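Side-chain contacts in agmatinase (Burkholderia thailandensis, PDB 4DZ4), which probably hydrolyses agmatine to putrescine and urea at a centre of two manganese ions, as a member of the arginase family: residues Q270-A273 against I274-L278; T301-A304 against A305-A309. All coordinates share one frame; numbering follows the deposited sequence.

Interaction 1. Residues Q270-A273 against I274-L278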
ATOM      1  N   GLN B 270      24.265   6.533  -8.711  1.00 12.13           N
ATOM      2  CA  GLN B 270      24.979   6.425 -10.004  1.00 12.89           C
ATOM      3  C   GLN B 270      24.415   7.386 -11.049  1.00 12.45           C
ATOM      4  O   GLN B 270      25.159   8.097 -11.724  1.00 12.82           O
ATOM      5  CB  GLN B 270      24.931   5.005 -10.585  1.00 13.26           C
ATOM      6  CG  GLN B 270      25.697   3.923  -9.842  1.00 14.50           C
ATOM      7  CD  GLN B 270      25.357   2.523 -10.357  1.00 15.52           C
ATOM      8  OE1 GLN B 270      24.181   2.111 -10.395  1.00 15.16           O
ATOM      9  NE2 GLN B 270      26.376   1.791 -10.793  1.00 16.21           N
ATOM     10  N   ALA B 271      23.097   7.376 -11.210  1.00 11.63           N
ATOM     11  CA  ALA B 271      22.477   8.222 -12.222  1.00 11.26           C
ATOM     12  C   ALA B 271      22.765   9.707 -11.973  1.00 11.60           C
ATOM     13  O   ALA B 271      23.055  10.468 -12.912  1.00 11.64           O
ATOM     14  CB  ALA B 271      20.963   7.960 -12.298  1.00 11.06           C
ATOM     15  N   LEU B 272      22.624  10.132 -10.719  1.00 11.39           N
ATOM     16  CA  LEU B 272      22.782  11.547 -10.411  1.00 11.99           C
ATOM     17  C   LEU B 272      24.253  11.958 -10.576  1.00 12.52           C
ATOM     18  O   LEU B 272      24.546  13.083 -10.999  1.00 12.87           O
ATOM     19  CB  LEU B 272      22.251  11.859  -9.009  1.00 12.02           C
ATOM     20  CG  LEU B 272      20.715  11.710  -8.879  1.00 11.94           C
ATOM     21  CD1 LEU B 272      20.342  11.912  -7.421  1.00 12.30           C
ATOM     22  CD2 LEU B 272      19.947  12.695  -9.786  1.00 11.90           C
ATOM     23  N   ALA B 273      25.171  11.048 -10.229  1.00 12.61           N
ATOM     24  CA  ALA B 273      26.605  11.331 -10.376  1.00 13.74           C
ATOM     25  C   ALA B 273      26.914  11.587 -11.863  1.00 14.15           C
ATOM     26  O   ALA B 273      27.707  12.478 -12.198  1.00 14.92           O
ATOM     27  CB  ALA B 273      27.437  10.162  -9.861  1.00 13.62           C
ATOM     28  N   ILE B 274      26.286  10.800 -12.739  1.00 13.36           N
ATOM     29  CA  ILE B 274      26.450  10.984 -14.189  1.00 13.68           C
ATOM     30  C   ILE B 274      25.828  12.309 -14.653  1.00 13.38           C
ATOM     31  O   ILE B 274      26.517  13.131 -15.264  1.00 13.83           O
ATOM     32  CB  ILE B 274      25.875   9.790 -14.990  1.00 13.28           C
ATOM     33  CG1 ILE B 274      26.632   8.501 -14.636  1.00 13.44           C
ATOM     34  CG2 ILE B 274      25.973  10.050 -16.495  1.00 13.53           C
ATOM     35  CD1 ILE B 274      25.864   7.242 -15.042  1.00 12.94           C
ATOM     36  N   VAL B 275      24.561  12.534 -14.334  1.00 12.32           N
ATOM     37  CA  VAL B 275      23.863  13.750 -14.786  1.00 12.71           C
ATOM     38  C   VAL B 275      24.559  15.014 -14.305  1.00 13.26           C
ATOM     39  O   VAL B 275      24.778  15.963 -15.091  1.00 13.87           O
ATOM     40  CB  VAL B 275      22.369  13.741 -14.402  1.00 12.02           C
ATOM     41  CG1 VAL B 275      21.692  15.084 -14.740  1.00 12.28           C
ATOM     42  CG2 VAL B 275      21.676  12.617 -15.179  1.00 11.51           C
ATOM     43  N   ARG B 276      24.986  15.004 -13.049  1.00 13.26           N
ATOM     44  CA  ARG B 276      25.644  16.164 -12.478  1.00 14.28           C
ATOM     45  C   ARG B 276      26.955  16.525 -13.164  1.00 15.31           C
ATOM     46  O   ARG B 276      27.399  17.678 -13.073  1.00 16.05           O
ATOM     47  CB  ARG B 276      25.877  15.978 -10.988  1.00 14.49           C
ATOM     48  CG  ARG B 276      24.589  16.068 -10.174  1.00 14.13           C
ATOM     49  CD  ARG B 276      24.867  15.656  -8.742  1.00 14.61           C
ATOM     50  NE  ARG B 276      23.619  15.466  -7.975  1.00 14.77           N
ATOM     51  CZ  ARG B 276      23.593  14.875  -6.781  1.00 15.18           C
ATOM     52  NH1 ARG B 276      24.731  14.432  -6.239  1.00 15.34           N
ATOM     53  NH2 ARG B 276      22.450  14.732  -6.125  1.00 15.17           N
ATOM     54  N   GLY B 277      27.568  15.564 -13.848  1.00 15.58           N
ATOM     55  CA  GLY B 277      28.866  15.797 -14.476  1.00 17.09           C
ATOM     56  C   GLY B 277      28.789  16.254 -15.933  1.00 17.50           C
ATOM     57  O   GLY B 277      29.827  16.395 -16.598  1.00 18.15           O
ATOM     58  N   LEU B 278      27.566  16.451 -16.437  1.00 17.07           N
ATOM     59  CA  LEU B 278      27.352  16.697 -17.872  1.00 18.03           C
ATOM     60  C   LEU B 278      27.423  18.171 -18.285  1.00 18.92           C
ATOM     61  O   LEU B 278      26.913  18.541 -19.337  1.00 19.26           O
ATOM     62  CB  LEU B 278      26.028  16.086 -18.325  1.00 17.72           C
ATOM     63  CG  LEU B 278      26.086  14.565 -18.436  1.00 17.88           C
ATOM     64  CD1 LEU B 278      24.703  14.060 -18.771  1.00 17.88           C
ATOM     65  CD2 LEU B 278      27.102  14.080 -19.446  1.00 18.83           C
TER
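Leu272 and Arg276, one helical turn apart, carry the side-chain part of this contact. The guanidinium turns a face to Leu272, whose CB stands 3.8 Å above its plane, off-centre over the outer part of the group. Further out, Leu272 CD1 comes to 3.8 Å from Arg276 NH2, so the arginine end lies obliquely across the leucine. The placement follows from the torsions of Arg276: CG sits beside the backbone N (chi1 -72°), and the chain then runs extended to NE, back over the preceding turn. On the way its aliphatic part passes the carbonyl of Leu272, with Arg276 CG 3.1 Å from Leu272 O. That same oxygen accepts the backbone bond from Arg276 N, at 2.8 Å. Ile274 likewise folds CG1 back over the oxygen that its own N-H bonds to, with Ile274 CG1 3.3 Å from Gln270 O. The bond from Val275 N to Ala271 O is the straightest of the three, with an N-H...O angle of 173°. These i to i+4 bonds belong to helix 268-276, the crossover helix of a beta-alpha-beta unit between strands 240-246 and 282-289 of the parallel sheet. The next two backbone bonds, Gly277 N to Ile274 O at 3.0 Å and Leu278 N to Val275 O, span three residues. In the next shell, Asp311 of helix 300-323 forms a salt bridge with Arg276 NE, while Pro87 and Trp88 touch the arginine side chain. Ile274 packs on Ala225 and Thr228 of helix 225-236, and Ala271 reaches Phe245 on the sheet.

Interaction 2. Residues T301-A304 against A305-A309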
ATOM      1  N   THR B 301      10.100   6.995  -6.360  1.00  8.65           N
ATOM      2  CA  THR B 301      10.374   7.088  -7.807  1.00  8.25           C
ATOM      3  C   THR B 301      10.284   8.522  -8.284  1.00  8.36           C
ATOM      4  O   THR B 301      11.179   9.031  -8.990  1.00  8.56           O
ATOM      5  CB  THR B 301       9.394   6.259  -8.632  1.00  8.00           C
ATOM      6  OG1 THR B 301       9.359   4.916  -8.106  1.00  7.83           O
ATOM      7  CG2 THR B 301       9.832   6.217 -10.116  1.00  7.80           C
ATOM      8  N   ALA B 302       9.196   9.163  -7.879  1.00  8.25           N
ATOM      9  CA  ALA B 302       8.980  10.567  -8.212  1.00  8.58           C
ATOM     10  C   ALA B 302      10.072  11.471  -7.617  1.00  9.10           C
ATOM     11  O   ALA B 302      10.463  12.456  -8.269  1.00  8.86           O
ATOM     12  CB  ALA B 302       7.583  11.008  -7.775  1.00  8.58           C
ATOM     13  N   ILE B 303      10.540  11.140  -6.402  1.00  8.77           N
ATOM     14  CA  ILE B 303      11.605  11.895  -5.754  1.00  8.97           C
ATOM     15  C   ILE B 303      12.880  11.777  -6.605  1.00  9.00           C
ATOM     16  O   ILE B 303      13.515  12.799  -6.920  1.00  8.78           O
ATOM     17  CB  ILE B 303      11.840  11.404  -4.304  1.00  9.12           C
ATOM     18  CG1 ILE B 303      10.686  11.898  -3.404  1.00  9.57           C
ATOM     19  CG2 ILE B 303      13.188  11.948  -3.802  1.00  9.41           C
ATOM     20  CD1 ILE B 303      10.617  11.190  -2.070  1.00 10.17           C
ATOM     21  N   ALA B 304      13.212  10.559  -7.027  1.00  8.97           N
ATOM     22  CA  ALA B 304      14.401  10.405  -7.860  1.00  9.18           C
ATOM     23  C   ALA B 304      14.263  11.208  -9.175  1.00  9.19           C
ATOM     24  O   ALA B 304      15.219  11.859  -9.605  1.00  9.77           O
ATOM     25  CB  ALA B 304      14.707   8.936  -8.122  1.00  8.86           C
ATOM     26  N   ALA B 305      13.093  11.143  -9.811  1.00  8.61           N
ATOM     27  CA  ALA B 305      12.816  11.889 -11.057  1.00  8.57           C
ATOM     28  C   ALA B 305      12.971  13.395 -10.837  1.00  8.60           C
ATOM     29  O   ALA B 305      13.566  14.095 -11.684  1.00  8.95           O
ATOM     30  CB  ALA B 305      11.400  11.587 -11.538  1.00  8.08           C
ATOM     31  N   ALA B 306      12.433  13.887  -9.708  1.00  8.86           N
ATOM     32  CA  ALA B 306      12.551  15.322  -9.354  1.00  9.34           C
ATOM     33  C   ALA B 306      14.024  15.733  -9.171  1.00  9.92           C
ATOM     34  O   ALA B 306      14.415  16.819  -9.620  1.00 10.13           O
ATOM     35  CB  ALA B 306      11.723  15.665  -8.119  1.00  9.30           C
ATOM     36  N   HIS B 307      14.836  14.844  -8.584  1.00  9.55           N
ATOM     37  CA  HIS B 307      16.291  15.121  -8.423  1.00 10.45           C
ATOM     38  C   HIS B 307      16.941  15.254  -9.787  1.00 10.30           C
ATOM     39  O   HIS B 307      17.762  16.145  -9.993  1.00 10.45           O
ATOM     40  CB  HIS B 307      16.984  14.002  -7.633  1.00 10.58           C
ATOM     41  CG  HIS B 307      16.949  14.182  -6.131  1.00 11.23           C
ATOM     42  ND1 HIS B 307      18.009  14.707  -5.431  1.00 12.24           N
ATOM     43  CD2 HIS B 307      15.958  13.893  -5.196  1.00 11.47           C
ATOM     44  CE1 HIS B 307      17.702  14.722  -4.109  1.00 12.46           C
ATOM     45  NE2 HIS B 307      16.450  14.206  -3.964  1.00 11.75           N
ATOM     46  N   VAL B 308      16.629  14.339 -10.713  1.00 10.00           N
ATOM     47  CA  VAL B 308      17.196  14.401 -12.087  1.00 10.21           C
ATOM     48  C   VAL B 308      16.853  15.753 -12.720  1.00 10.58           C
ATOM     49  O   VAL B 308      17.729  16.445 -13.239  1.00 11.19           O
ATOM     50  CB  VAL B 308      16.756  13.208 -12.964  1.00  9.72           C
ATOM     51  CG1 VAL B 308      17.201  13.395 -14.438  1.00 10.14           C
ATOM     52  CG2 VAL B 308      17.318  11.914 -12.361  1.00  9.74           C
ATOM     53  N   ALA B 309      15.591  16.147 -12.595  1.00 10.58           N
ATOM     54  CA  ALA B 309      15.103  17.397 -13.189  1.00 10.85           C
ATOM     55  C   ALA B 309      15.815  18.578 -12.535  1.00 11.76           C
ATOM     56  O   ALA B 309      16.202  19.531 -13.222  1.00 11.77           O
ATOM     57  CB  ALA B 309      13.581  17.510 -13.012  1.00 10.79           C
TER
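Ile303 and His307 lie side by side and point the same way from consecutive turns of one helix. The gamma methyl of the isoleucine, CG2, does the touching: Ile303 CG2 is 3.7 Å from His307 CD2, and it sits a little farther from NE2. His307 CG lies beside the backbone N (chi1 -87°), which places the imidazole back along the helix, and chi2 of -98° turns its CD2 corner to Ile303. Ile303 O meets the ring at its edge, near the ring plane, 3.2 Å from His307 CD2. This oxygen also takes the backbone bond from His307 N at 2.9 Å.

Four successive i to i+4 bonds, ending with Val308 N to Ala304 O at 3.1 Å, identify regular alpha-helix near the start of helix 300-323. Ala302 meets Ala72 and Ala76 of helix 69-76, and Ala305 meets Val288 of strand 282-289. On the second subunit, Pro261 packs against Ile303 and Ala263 against His307. At the first turn, Asp296 and Gly257 both hydrogen-bond Thr301 OG1, and the side chain of Thr301 lies about 8 Å from that of the manganese ligand Asp246.

Overall arrangement
Interaction 1 comes first along the chain, on helix 268-276; strand 282-289 then intervenes before interaction 2 opens on helix 300-323. Their centres are 13 Å apart, yet the two helices meet directly: Leu272 CD2 packs 3.8 Å from Val308 CG2, and it also approaches His307 CB. Further along, Leu272 and Val275 both touch Asp311, so the helices meet there too. Both helices pack against the parallel sheet, whose strand 240-246 supplies the manganese ligand Asp246. Ala263 of the second subunit packs on Leu272, and the same neighbouring subunit touches interaction 2, so the seam between these helices also forms part of a subunit interface in the six-chain assembly.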